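Local structure of Non-reducing end beta-L-arabinofuranosidase (Bacteroides thetaiotaomicron, 5MQO) at residues Leu531-Pro536 / Asp571-Val576; Thr278-Asp283 / Gln361-Ser366; Ala649-Ser654 / Lys670-Arg675; Met579-Leu584 / Val599-Leu604; Asn23-Met28 / Thr39-Val44. The protein probably hydrolyses glycosidic bonds in complex plant pectin, acting as a GH127 glycoside hydrolase, possibly an aceric acidase, of a gut bacterium. All coordinates share one frame; numbering follows the deposited sequence.

Interaction 1 is buried throughout and wholly apolar, joining side chains of two facing sheets in the middle domain. Interactions 3 and 4 belong to one C-terminal sheet, their nearest atoms about 7 Å apart, and combine backbone ladders with side-chain contacts; both are partly buried. Strand 572-577 of interaction 1 leads directly in sequence into the 579-584 segment of interaction 4. Interaction 2, on the opposite side of the chain's centre from interaction 1, is polar: carboxylate, amide and imidazole groups fix a catalytic-domain loop to a short strand. Interaction 5 joins two loops near the N-terminus through one backbone bond, close glycine contacts and a small apolar patch.

Interaction 1 (Leu531-Pro536 / Asp571-Val576); sequences LFFRIP and DVVELV
The ring of Phe-533 meets Val-573 with its far end: Phe-533 CZ lies 3.6 Å from Val-573 CG1, a methyl that approaches the ring obliquely. The other flat group, the guanidinium of Arg-534, belongs to the opposite side of its strand; Pro-536 CD sits over one of its faces, offset toward the rim, and salt bridges to Glu-406 and Glu-409 take its NH2 and NH1. Val-573 works as a fork. With CG1 anti to the backbone N (chi1 -166°), that methyl goes to the phenyl ring while the other branch, CG2, reaches Leu-531 CD1 at 4.0 Å. Leu-575 divides its methyls in the same manner, CD2 lying 4.3 Å from Phe-533 CB and CD1 4.2 Å from Ile-535 CD1. The backbones exchange no hydrogen bonds, their strand axes being 9.6 Å apart and only 11° from parallel. Tyr-486, Trp-567, Val-517 and Leu-544 surround the cluster, and all its members are buried. Two stacked sheets meeting through alternate apolar residues, one containing strand 529-535 and the other strand 572-577, are characteristic of a beta-sandwich core, here that of the GH127 middle domain.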
# COMPACT_ATOMS: atom_id res chain seq x y z
N LEU A 531 -5.63 14.84 20.37
CA LEU A 531 -5.58 14.73 18.92
C LEU A 531 -4.13 14.61 18.54
O LEU A 531 -3.35 15.53 18.76
CB LEU A 531 -6.17 15.97 18.22
CG LEU A 531 -7.70 16.10 18.21
CD1 LEU A 531 -8.11 17.29 17.35
CD2 LEU A 531 -8.39 14.84 17.71
N PHE A 532 -3.76 13.47 17.97
CA PHE A 532 -2.36 13.20 17.62
C PHE A 532 -2.17 13.50 16.15
O PHE A 532 -3.02 13.11 15.34
CB PHE A 532 -2.01 11.76 17.87
CG PHE A 532 -2.19 11.32 19.29
CD1 PHE A 532 -3.44 10.95 19.77
CD2 PHE A 532 -1.09 11.19 20.13
CE1 PHE A 532 -3.60 10.50 21.07
CE2 PHE A 532 -1.24 10.74 21.44
CZ PHE A 532 -2.51 10.40 21.91
N PHE A 533 -1.07 14.16 15.81
CA PHE A 533 -0.70 14.43 14.40
C PHE A 533 0.63 13.81 14.07
O PHE A 533 1.66 14.14 14.69
CB PHE A 533 -0.64 15.94 14.13
CG PHE A 533 -1.95 16.62 14.38
CD1 PHE A 533 -2.33 16.94 15.69
CD2 PHE A 533 -2.82 16.87 13.33
CE1 PHE A 533 -3.56 17.52 15.93
CE2 PHE A 533 -4.03 17.45 13.57
CZ PHE A 533 -4.41 17.77 14.87
N ARG A 534 0.63 12.91 13.10
CA ARG A 534 1.89 12.30 12.69
C ARG A 534 2.78 13.39 12.10
O ARG A 534 2.32 14.22 11.33
CB ARG A 534 1.64 11.17 11.69
CG ARG A 534 2.90 10.42 11.27
CD ARG A 534 2.56 9.19 10.47
NE ARG A 534 2.11 9.60 9.16
CZ ARG A 534 2.91 9.91 8.14
NH1 ARG A 534 2.37 10.28 6.97
NH2 ARG A 534 4.24 9.84 8.26
N ILE A 535 4.03 13.42 12.53
CA ILE A 535 5.08 14.17 11.83
C ILE A 535 5.83 13.23 10.88
O ILE A 535 6.56 12.36 11.37
CB ILE A 535 6.09 14.77 12.81
CG1 ILE A 535 5.38 15.54 13.94
CG2 ILE A 535 7.09 15.63 12.04
CD1 ILE A 535 4.26 16.45 13.47
N PRO A 536 5.66 13.39 9.54
CA PRO A 536 6.40 12.57 8.56
C PRO A 536 7.91 12.53 8.73
O PRO A 536 8.52 13.51 9.15
CB PRO A 536 6.03 13.21 7.21
CG PRO A 536 4.65 13.71 7.43
CD PRO A 536 4.57 14.14 8.88
N ASP A 571 -13.55 24.20 17.73
CA ASP A 571 -12.08 24.30 17.88
C ASP A 571 -11.39 23.97 16.54
O ASP A 571 -11.94 23.27 15.66
CB ASP A 571 -11.51 23.43 19.04
CG ASP A 571 -11.77 24.02 20.46
OD1 ASP A 571 -11.87 25.24 20.62
OD2 ASP A 571 -11.86 23.24 21.43
N VAL A 572 -10.19 24.52 16.39
CA VAL A 572 -9.41 24.42 15.16
C VAL A 572 -7.97 24.13 15.51
O VAL A 572 -7.33 24.93 16.18
CB VAL A 572 -9.52 25.75 14.37
CG1 VAL A 572 -8.40 25.91 13.35
CG2 VAL A 572 -10.88 25.84 13.70
N VAL A 573 -7.45 22.99 15.05
CA VAL A 573 -6.02 22.72 15.07
C VAL A 573 -5.46 22.86 13.65
O VAL A 573 -6.12 22.51 12.67
CB VAL A 573 -5.71 21.30 15.57
CG1 VAL A 573 -4.22 21.17 15.90
CG2 VAL A 573 -6.54 20.95 16.78
N GLU A 574 -4.23 23.36 13.57
CA GLU A 574 -3.59 23.63 12.29
C GLU A 574 -2.11 23.23 12.30
O GLU A 574 -1.27 23.86 12.94
CB GLU A 574 -3.76 25.10 11.92
CG GLU A 574 -3.61 25.38 10.43
CD GLU A 574 -3.97 26.80 10.05
OE1 GLU A 574 -5.19 27.12 10.01
OE2 GLU A 574 -3.03 27.59 9.81
N LEU A 575 -1.81 22.15 11.59
CA LEU A 575 -0.45 21.66 11.41
C LEU A 575 0.12 22.37 10.21
O LEU A 575 -0.51 22.37 9.16
CB LEU A 575 -0.49 20.17 11.14
CG LEU A 575 0.84 19.46 10.93
CD1 LEU A 575 1.74 19.55 12.15
CD2 LEU A 575 0.59 18.01 10.56
N VAL A 576 1.29 23.00 10.38
CA VAL A 576 2.05 23.51 9.23
C VAL A 576 3.35 22.72 9.12
O VAL A 576 4.22 22.87 9.97
CB VAL A 576 2.40 25.02 9.37
CG1 VAL A 576 3.16 25.53 8.14
CG2 VAL A 576 1.14 25.84 9.59

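Interaction 2 (Thr278-Asp283 / Gln361-Ser366)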
# COMPACT_ATOMS: atom_id res chain seq x y z
N THR A 278 10.39 -23.99 0.21
CA THR A 278 11.24 -23.16 -0.59
C THR A 278 11.29 -21.77 -0.01
O THR A 278 10.34 -21.31 0.61
CB THR A 278 10.74 -23.13 -2.06
OG1 THR A 278 9.34 -22.91 -2.11
CG2 THR A 278 11.02 -24.46 -2.75
N ASP A 279 12.44 -21.10 -0.17
CA ASP A 279 12.55 -19.68 0.15
C ASP A 279 11.44 -18.91 -0.60
O ASP A 279 10.79 -18.04 -0.07
CB ASP A 279 13.94 -19.15 -0.25
CG ASP A 279 15.07 -19.75 0.58
OD1 ASP A 279 14.77 -20.39 1.63
OD2 ASP A 279 16.27 -19.56 0.16
N ASP A 280 11.23 -19.29 -1.85
CA ASP A 280 10.27 -18.65 -2.72
C ASP A 280 8.87 -18.66 -2.15
O ASP A 280 8.17 -17.67 -2.29
CB ASP A 280 10.31 -19.32 -4.10
CG ASP A 280 9.72 -18.47 -5.17
OD1 ASP A 280 9.95 -17.22 -5.22
OD2 ASP A 280 9.05 -19.07 -6.02
N ASN A 281 8.48 -19.75 -1.48
CA ASN A 281 7.22 -19.77 -0.69
C ASN A 281 7.41 -19.54 0.83
O ASN A 281 6.54 -19.92 1.63
CB ASN A 281 6.42 -21.04 -0.97
CG ASN A 281 5.01 -20.99 -0.36
OD1 ASN A 281 4.30 -19.97 -0.45
ND2 ASN A 281 4.62 -22.09 0.30
N GLN A 282 8.51 -18.88 1.22
CA GLN A 282 8.86 -18.61 2.62
C GLN A 282 8.58 -19.83 3.55
O GLN A 282 8.06 -19.66 4.66
CB GLN A 282 8.10 -17.39 3.16
CG GLN A 282 8.21 -16.11 2.35
CD GLN A 282 7.55 -16.15 0.98
OE1 GLN A 282 6.44 -16.66 0.82
NE2 GLN A 282 8.26 -15.63 -0.03
N ASP A 283 8.89 -21.05 3.09
CA ASP A 283 8.59 -22.25 3.87
C ASP A 283 9.67 -23.33 3.81
O ASP A 283 9.35 -24.51 4.00
CB ASP A 283 7.14 -22.79 3.55
CG ASP A 283 7.02 -23.55 2.20
OD1 ASP A 283 7.96 -23.56 1.37
OD2 ASP A 283 5.93 -24.16 1.96
N GLN A 361 18.01 -22.53 -4.53
CA GLN A 361 16.72 -22.68 -5.20
C GLN A 361 16.45 -21.52 -6.13
O GLN A 361 17.01 -20.45 -5.95
CB GLN A 361 15.62 -22.69 -4.15
CG GLN A 361 15.64 -23.88 -3.20
CD GLN A 361 14.66 -23.71 -2.06
OE1 GLN A 361 14.07 -22.63 -1.85
NE2 GLN A 361 14.48 -24.77 -1.30
N LYS A 362 15.58 -21.72 -7.11
CA LYS A 362 15.00 -20.60 -7.88
C LYS A 362 13.97 -19.80 -7.06
O LYS A 362 13.24 -20.35 -6.24
CB LYS A 362 14.40 -21.07 -9.21
CG LYS A 362 15.47 -21.35 -10.27
CD LYS A 362 15.01 -22.36 -11.32
CE LYS A 362 13.80 -21.85 -12.07
NZ LYS A 362 13.06 -22.98 -12.68
N VAL A 363 13.95 -18.48 -7.29
CA VAL A 363 12.89 -17.58 -6.79
C VAL A 363 12.29 -16.85 -7.98
O VAL A 363 12.84 -16.88 -9.08
CB VAL A 363 13.41 -16.58 -5.72
CG1 VAL A 363 14.09 -17.33 -4.59
CG2 VAL A 363 14.39 -15.56 -6.29
N HIS A 364 11.17 -16.18 -7.79
CA HIS A 364 10.58 -15.35 -8.86
C HIS A 364 9.69 -14.26 -8.26
O HIS A 364 9.07 -14.48 -7.24
CB HIS A 364 9.82 -16.21 -9.89
CG HIS A 364 8.50 -16.74 -9.39
ND1 HIS A 364 8.35 -17.37 -8.17
CD2 HIS A 364 7.26 -16.75 -9.97
CE1 HIS A 364 7.09 -17.74 -8.01
NE2 HIS A 364 6.41 -17.36 -9.08
N GLN A 365 9.66 -13.09 -8.89
CA GLN A 365 8.83 -11.97 -8.46
C GLN A 365 9.15 -11.75 -7.00
O GLN A 365 8.27 -11.73 -6.12
CB GLN A 365 7.36 -12.26 -8.73
CG GLN A 365 7.14 -13.05 -10.03
CD GLN A 365 5.76 -12.88 -10.63
OE1 GLN A 365 4.79 -12.58 -9.95
NE2 GLN A 365 5.67 -13.06 -11.94
N SER A 366 10.45 -11.59 -6.78
CA SER A 366 11.08 -11.89 -5.51
C SER A 366 12.05 -10.84 -4.96
O SER A 366 12.70 -10.08 -5.71
CB SER A 366 11.82 -13.22 -5.63
OG SER A 366 12.59 -13.50 -4.47
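Asp-280 and Gln-361 carry the hydrogen bonds of this contact, each side chain reaching the backbone of the other segment. Gln-361 OE1 accepts Asp-279 N at 2.8 Å, the donor lying in the carbonyl plane. The chain of Gln-361 runs extended beyond CG (chi2 171°), which carries CD out to the loop, and its NE2 is bound by Gly-277 O; with both ends of the amide engaged, its rotation is fixed. Asp-280 OD1 receives His-364 N at 3.0 Å, from above the carboxylate plane.

Weaker polar contacts supplement these. His-364 ND1 donates two weak hydrogen bonds, a bent one to Asp-280 OD2 at 2.8 Å and a longer one to OD1, the carboxylate standing at the ring edge with the two planes 57° apart.

Van der Waals contacts fill in between: Val-363 CB rests 3.6 Å from Asp-280 OD1, and Thr-278 CB lies 3.4 Å from Gln-361 OE1. Within the loop, a type I turn from Asp-279 to Gln-282 and a bond of 2.7 Å from Thr-278 N to Asp-283 OD1 hold the shape that presents Asp-280.

In the chain the loop follows helix 258-270 and precedes helix 297-314 of the catalytic domain. Strand 361-364 pairs with strand 347-349; the chain turns a corner at Gln-365, which forms a G1 beta bulge with Ser-366, while the His-364 ring packs edge-to-face with His-296, just before helix 297-314.

Interaction 3 (Ala649-Ser654 / Lys670-Arg675); sequences ARLASS and KTVDIR
Ala-649 is joined to Val-672 by a pair of backbone bonds. Its N donates to Val-672 O at 2.8 Å, nearly along the C=O axis, and its O accepts Val-672 N at 3.0 Å. The same Ala-649 O also lies 3.4 Å from Thr-671 CA, a CA-H...O contact. On the side-chain face, the methyl of Ala-649 is touched by three carbons of Ile-674, of which CG2 is 3.8 Å from Ala-649 CB. Ile-674 CG1 sits between its backbone N and carbonyl carbon (chi1 62°), a position from which CG1 as well as CG2 touches the alanine methyl, and CD1 reaches it too. Ile-622 and Ile-624 of the adjoining strand 622-625 add to this apolar face.

Arg-650 faces Thr-671 as a non-hydrogen-bonded pair with side chains diverging; Arg-650 CB lies 4.0 Å from Lys-670 O, and Arg-650 NH2 donates to Ala-668 O. Strands 640-651 and 670-678 are antiparallel neighbours in the mixed sheet of the GH127 C-terminal domain, and their short axes stand at 130°, a marked twist.

Leu-651 N donates to Lys-670 O at 3.1 Å in a straight bond, though from well above the carbonyl plane. Leu-651 CB touches Val-672 CG1 at 4.2 Å on the face they share with Ala-649. Further on, Ser-653 has left the ladder and pairs through its backbone with Gln-667, which its OG also meets in a weak bond.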
# COMPACT_ATOMS: atom_id res chain seq x y z
N ALA A 649 18.74 21.48 -15.26
CA ALA A 649 19.62 20.33 -15.07
C ALA A 649 20.90 20.56 -15.85
O ALA A 649 20.93 21.42 -16.71
CB ALA A 649 18.92 19.08 -15.56
N ARG A 650 21.95 19.82 -15.57
CA ARG A 650 23.14 19.89 -16.43
C ARG A 650 23.05 18.82 -17.51
O ARG A 650 22.46 17.77 -17.31
CB ARG A 650 24.42 19.77 -15.60
CG ARG A 650 24.54 20.92 -14.59
CD ARG A 650 25.76 20.85 -13.69
NE ARG A 650 26.95 20.55 -14.49
CZ ARG A 650 28.08 20.06 -14.00
NH1 ARG A 650 28.22 19.83 -12.69
NH2 ARG A 650 29.08 19.80 -14.83
N LEU A 651 23.59 19.11 -18.68
CA LEU A 651 23.44 18.19 -19.81
C LEU A 651 24.79 17.64 -20.18
O LEU A 651 25.75 18.41 -20.39
CB LEU A 651 22.83 18.91 -21.00
CG LEU A 651 22.67 18.07 -22.28
CD1 LEU A 651 21.58 17.04 -22.07
CD2 LEU A 651 22.36 18.94 -23.49
N ALA A 652 24.87 16.32 -20.32
CA ALA A 652 26.09 15.68 -20.80
C ALA A 652 26.21 15.79 -22.31
O ALA A 652 25.21 15.71 -23.01
CB ALA A 652 26.10 14.22 -20.38
N SER A 653 27.42 15.99 -22.84
CA SER A 653 27.63 15.92 -24.29
C SER A 653 27.22 14.53 -24.74
O SER A 653 27.40 13.59 -23.98
CB SER A 653 29.09 16.16 -24.65
OG SER A 653 29.53 17.44 -24.20
N SER A 654 26.66 14.38 -25.95
CA SER A 654 26.14 13.07 -26.38
C SER A 654 26.91 12.43 -27.55
O SER A 654 26.61 12.69 -28.71
CB SER A 654 24.63 13.13 -26.69
OG SER A 654 24.34 13.71 -27.94
N LYS A 670 27.11 22.08 -20.65
CA LYS A 670 25.81 22.71 -21.00
C LYS A 670 24.72 22.57 -19.91
O LYS A 670 24.93 21.93 -18.87
CB LYS A 670 25.28 22.14 -22.32
CG LYS A 670 26.30 22.17 -23.43
CD LYS A 670 25.75 21.67 -24.74
CE LYS A 670 26.90 21.51 -25.73
NZ LYS A 670 26.52 21.74 -27.16
N THR A 671 23.55 23.17 -20.16
CA THR A 671 22.38 23.04 -19.28
C THR A 671 21.11 22.81 -20.07
O THR A 671 21.06 23.03 -21.26
CB THR A 671 22.17 24.28 -18.37
OG1 THR A 671 22.03 25.47 -19.17
CG2 THR A 671 23.32 24.42 -17.38
N VAL A 672 20.08 22.34 -19.40
CA VAL A 672 18.80 22.10 -20.07
C VAL A 672 17.63 22.14 -19.08
O VAL A 672 17.76 21.75 -17.92
CB VAL A 672 18.79 20.80 -20.93
CG1 VAL A 672 18.77 19.53 -20.05
CG2 VAL A 672 17.64 20.80 -21.93
N ASP A 673 16.50 22.67 -19.57
CA ASP A 673 15.28 22.78 -18.78
C ASP A 673 14.69 21.37 -18.73
O ASP A 673 14.55 20.70 -19.78
CB ASP A 673 14.26 23.78 -19.41
CG ASP A 673 14.72 25.28 -19.36
OD1 ASP A 673 15.86 25.58 -18.93
OD2 ASP A 673 13.94 26.17 -19.79
N ILE A 674 14.39 20.92 -17.50
CA ILE A 674 13.65 19.69 -17.26
C ILE A 674 12.44 20.01 -16.41
O ILE A 674 12.37 21.04 -15.74
CB ILE A 674 14.50 18.61 -16.55
CG1 ILE A 674 14.97 19.05 -15.16
CG2 ILE A 674 15.72 18.24 -17.40
CD1 ILE A 674 15.45 17.91 -14.30
N ARG A 675 11.49 19.10 -16.44
CA ARG A 675 10.37 19.12 -15.53
C ARG A 675 10.19 17.72 -14.94
O ARG A 675 10.14 16.72 -15.68
CB ARG A 675 9.16 19.60 -16.31
CG ARG A 675 7.86 19.31 -15.63
CD ARG A 675 6.73 20.13 -16.20
NE ARG A 675 6.39 19.80 -17.58
CZ ARG A 675 5.22 20.08 -18.15
NH1 ARG A 675 4.23 20.66 -17.45
NH2 ARG A 675 5.01 19.75 -19.42

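Interaction 4 (Met579-Leu584 / Val599-Leu604); sequences MPVCLL and VKRGPL
Val-599 opens the contact on the face it shares with Val-581, Val-599 CG1 lying 4.0 Å from Val-581 CG1. Its CA-H points to Cys-582 O, with Val-599 CA 3.3 Å from that oxygen. Lys-600 then forms the hydrogen-bonded antiparallel pair with Cys-582. Its O accepts Cys-582 N at 2.8 Å in a bond of 170°, whereas the return bond from Lys-600 N to Cys-582 O is more bent. The aliphatic part of Lys-600 lies against Leu-584, the closest approach being 3.7 Å from Lys-600 CD to Leu-584 CD2.

Arg-601 returns to the Val-581 face. Its chain is extended from CG to NE, and Met-579 crosses it at about a right angle, placing Met-579 SD over the centre of the guanidinium, 4.1 Å from Arg-601 CZ. A weak bond joins Arg-601 NE to Met-579 O, while NH1 is taken by Trp-511 O. Gly-602 adopts a positive phi of 59° at the second position of a type II' turn, and Met-579 CG packs 3.6 Å from Gly-602 CA, the absence of a side chain there letting the methionine and Pro-603 lie close. Pro-603 touches the methionine tip more loosely, its CD lying 4.4 Å from Met-579 CE.

The turn from Arg-601 to Leu-604 connects strand 596-601 to strand 604-609, which flanks it on the side away from strand 581-584. Leu-645 of strand 640-651 touches Val-581, Val-599 and Arg-601, while Met-579 lies against Tyr-509 and Trp-538 in neighbouring loops.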
# COMPACT_ATOMS: atom_id res chain seq x y z
N MET A 579 7.46 21.73 3.52
CA MET A 579 7.48 20.73 2.49
C MET A 579 8.40 21.17 1.36
O MET A 579 7.98 21.40 0.24
CB MET A 579 6.05 20.50 2.01
CG MET A 579 5.94 19.29 1.13
SD MET A 579 4.33 19.08 0.42
CE MET A 579 3.49 18.35 1.80
N PRO A 580 9.68 21.29 1.65
CA PRO A 580 10.64 21.65 0.59
C PRO A 580 10.93 20.50 -0.36
O PRO A 580 10.47 19.39 -0.14
CB PRO A 580 11.91 21.95 1.37
CG PRO A 580 11.84 20.98 2.52
CD PRO A 580 10.37 20.93 2.91
N VAL A 581 11.67 20.79 -1.42
CA VAL A 581 12.14 19.79 -2.38
C VAL A 581 13.32 19.12 -1.74
O VAL A 581 14.18 19.81 -1.20
CB VAL A 581 12.55 20.44 -3.72
CG1 VAL A 581 13.45 19.54 -4.54
CG2 VAL A 581 11.32 20.83 -4.52
N CYS A 582 13.35 17.78 -1.77
CA CYS A 582 14.47 16.99 -1.23
C CYS A 582 15.17 16.19 -2.28
O CYS A 582 14.53 15.64 -3.18
CB CYS A 582 14.03 16.02 -0.15
SG CYS A 582 13.79 16.92 1.34
N LEU A 583 16.49 16.12 -2.12
CA LEU A 583 17.35 15.28 -2.93
C LEU A 583 17.85 14.20 -2.00
O LEU A 583 18.39 14.52 -0.95
CB LEU A 583 18.51 16.09 -3.50
CG LEU A 583 18.21 16.82 -4.82
CD1 LEU A 583 16.97 17.70 -4.75
CD2 LEU A 583 19.42 17.65 -5.24
N LEU A 584 17.65 12.93 -2.35
CA LEU A 584 18.01 11.83 -1.49
C LEU A 584 19.08 11.02 -2.17
O LEU A 584 19.03 10.85 -3.38
CB LEU A 584 16.79 10.95 -1.21
CG LEU A 584 15.72 11.42 -0.21
CD1 LEU A 584 14.99 12.63 -0.72
CD2 LEU A 584 14.71 10.32 0.05
N VAL A 599 14.43 12.60 -6.30
CA VAL A 599 13.80 13.82 -5.84
C VAL A 599 12.47 13.53 -5.17
O VAL A 599 11.55 13.05 -5.83
CB VAL A 599 13.51 14.79 -7.01
CG1 VAL A 599 12.89 16.08 -6.49
CG2 VAL A 599 14.77 15.08 -7.82
N LYS A 600 12.34 13.85 -3.90
CA LYS A 600 11.03 13.85 -3.22
C LYS A 600 10.58 15.29 -2.97
O LYS A 600 11.39 16.23 -2.97
CB LYS A 600 11.11 13.11 -1.88
CG LYS A 600 11.32 11.59 -1.99
CD LYS A 600 11.16 10.79 -0.68
CE LYS A 600 9.69 10.60 -0.31
NZ LYS A 600 9.47 9.81 0.91
N ARG A 601 9.27 15.45 -2.79
CA ARG A 601 8.69 16.64 -2.19
C ARG A 601 7.56 16.15 -1.31
O ARG A 601 6.59 15.53 -1.79
CB ARG A 601 8.16 17.63 -3.23
CG ARG A 601 7.46 18.83 -2.64
CD ARG A 601 7.43 20.06 -3.54
NE ARG A 601 6.87 21.17 -2.76
CZ ARG A 601 5.57 21.51 -2.68
NH1 ARG A 601 4.62 20.90 -3.40
NH2 ARG A 601 5.24 22.51 -1.87
N GLY A 602 7.68 16.40 -0.01
CA GLY A 602 6.75 15.81 0.91
C GLY A 602 6.85 14.30 0.74
O GLY A 602 7.99 13.76 0.74
N PRO A 603 5.68 13.61 0.57
CA PRO A 603 5.59 12.15 0.47
C PRO A 603 5.71 11.59 -0.94
O PRO A 603 5.74 10.34 -1.09
CB PRO A 603 4.20 11.85 1.01
CG PRO A 603 3.39 13.03 0.58
CD PRO A 603 4.33 14.22 0.56
N LEU A 604 5.77 12.45 -1.95
CA LEU A 604 5.79 11.97 -3.33
C LEU A 604 7.20 11.83 -3.83
O LEU A 604 7.99 12.76 -3.77
CB LEU A 604 5.03 12.91 -4.26
CG LEU A 604 3.53 13.05 -3.95
CD1 LEU A 604 2.88 14.02 -4.93
CD2 LEU A 604 2.78 11.72 -3.98

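Interaction 5 (Asn23-Met28 / Thr39-Val44)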
# COMPACT_ATOMS: atom_id res chain seq x y z
N ASN A 23 -16.24 -1.54 13.92
CA ASN A 23 -16.71 -1.57 12.53
C ASN A 23 -15.73 -1.26 11.35
O ASN A 23 -16.16 -1.07 10.19
CB ASN A 23 -17.88 -0.57 12.47
CG ASN A 23 -18.79 -0.81 11.30
OD1 ASN A 23 -19.08 -1.97 10.97
ND2 ASN A 23 -19.23 0.27 10.66
N GLY A 24 -14.43 -1.21 11.63
CA GLY A 24 -13.44 -0.86 10.59
C GLY A 24 -13.20 -1.91 9.50
O GLY A 24 -13.57 -3.07 9.67
N LEU A 25 -12.62 -1.48 8.38
CA LEU A 25 -12.07 -2.38 7.33
C LEU A 25 -11.26 -3.50 7.95
O LEU A 25 -11.39 -4.66 7.51
CB LEU A 25 -11.16 -1.61 6.37
CG LEU A 25 -10.50 -2.30 5.17
CD1 LEU A 25 -11.55 -2.95 4.27
CD2 LEU A 25 -9.70 -1.27 4.38
N THR A 26 -10.42 -3.16 8.92
CA THR A 26 -9.91 -4.15 9.88
C THR A 26 -10.08 -3.73 11.34
O THR A 26 -9.63 -2.66 11.77
CB THR A 26 -8.45 -4.57 9.61
OG1 THR A 26 -7.64 -3.43 9.32
CG2 THR A 26 -8.42 -5.51 8.41
N ASP A 27 -10.66 -4.64 12.10
CA ASP A 27 -11.14 -4.35 13.40
C ASP A 27 -10.32 -5.01 14.51
O ASP A 27 -10.69 -6.07 15.01
CB ASP A 27 -12.57 -4.85 13.43
CG ASP A 27 -13.27 -4.47 14.68
OD1 ASP A 27 -12.79 -3.54 15.36
OD2 ASP A 27 -14.30 -5.11 14.95
N MET A 28 -9.25 -4.34 14.94
CA MET A 28 -8.47 -4.74 16.12
C MET A 28 -9.06 -4.18 17.45
O MET A 28 -8.40 -4.14 18.48
CB MET A 28 -7.00 -4.34 15.94
CG MET A 28 -6.37 -5.02 14.75
SD MET A 28 -4.61 -4.84 14.40
CE MET A 28 -3.94 -4.97 16.02
N THR A 39 -10.98 3.36 12.39
CA THR A 39 -12.27 4.01 12.31
C THR A 39 -13.18 3.08 11.51
O THR A 39 -12.71 2.27 10.71
CB THR A 39 -12.22 5.35 11.55
OG1 THR A 39 -12.08 5.13 10.13
CG2 THR A 39 -11.11 6.23 12.03
N GLY A 40 -14.48 3.24 11.72
CA GLY A 40 -15.50 2.46 11.02
C GLY A 40 -15.38 2.67 9.53
O GLY A 40 -14.90 3.69 9.07
N ILE A 41 -15.79 1.67 8.78
CA ILE A 41 -15.65 1.66 7.32
C ILE A 41 -16.44 2.80 6.67
O ILE A 41 -16.08 3.25 5.59
CB ILE A 41 -16.01 0.25 6.75
CG1 ILE A 41 -15.54 0.10 5.31
CG2 ILE A 41 -17.50 -0.05 6.84
CD1 ILE A 41 -15.51 -1.33 4.85
N ASP A 42 -17.47 3.28 7.37
CA ASP A 42 -18.36 4.39 6.95
C ASP A 42 -18.04 5.81 7.51
O ASP A 42 -18.66 6.82 7.09
CB ASP A 42 -19.84 4.04 7.27
CG ASP A 42 -20.12 3.76 8.79
OD1 ASP A 42 -19.22 3.56 9.63
OD2 ASP A 42 -21.31 3.73 9.13
N ALA A 43 -17.07 5.89 8.41
CA ALA A 43 -16.78 7.12 9.17
C ALA A 43 -16.02 8.22 8.44
O ALA A 43 -16.19 9.38 8.79
CB ALA A 43 -16.02 6.76 10.44
N VAL A 44 -15.17 7.88 7.47
CA VAL A 44 -14.32 8.86 6.82
C VAL A 44 -14.74 8.96 5.35
O VAL A 44 -14.82 7.94 4.69
CB VAL A 44 -12.82 8.49 6.95
CG1 VAL A 44 -11.91 9.53 6.30
CG2 VAL A 44 -12.42 8.34 8.42
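Asn-23 O receives the backbone N-H of Ile-41 at 3.1 Å, the sole hydrogen bond settled between segments 23-28 and 39-44; the donor stands well above the carbonyl plane. The same oxygen lies against the Ile-41 side chain, 3.7 Å from Ile-41 CB. Next to it, two glycines lie where the backbones of the segments approach most closely. Gly-24 CA comes within 3.2 Å of Thr-39 O, where a beta carbon would clash with that oxygen, and Gly-24 N lies 3.9 Å from Gly-40 CA. Asn-23 continues the contact with its side chain, Asn-23 CB resting 4.1 Å from Gly-40 CA, and its amide plane stands almost perpendicular to the carboxylate of Asp-42.

A small apolar contact adds to this. Ile-41 CG1 is anti to the backbone N (chi1 -165°), and at the end of this branch Ile-41 CD1 meets Leu-25 CD1 at 4.3 Å.

Residues 39-43 pass between two sheets, from strand 37-38, an edge strand of the mixed five-stranded sheet, to strand 44-46, which begins at Val-44 and is an edge strand of the antiparallel seven-stranded one. A type I turn from Gly-40 to Ala-43, closed by Ala-43 N donating to Gly-40 O at 3.2 Å, turns the chain between them, with the Ile-41 N-H directed to Asn-23 O.

Farther out, Val-203 of helix 192-208 packs against both Leu-25 and Ile-41, and Asn-471 touches the same two residues from a loop. Arg-206 of that helix makes a weak bond to Gly-24 O, while Asp-27 N is bound by Glu-250 of helix 243-255.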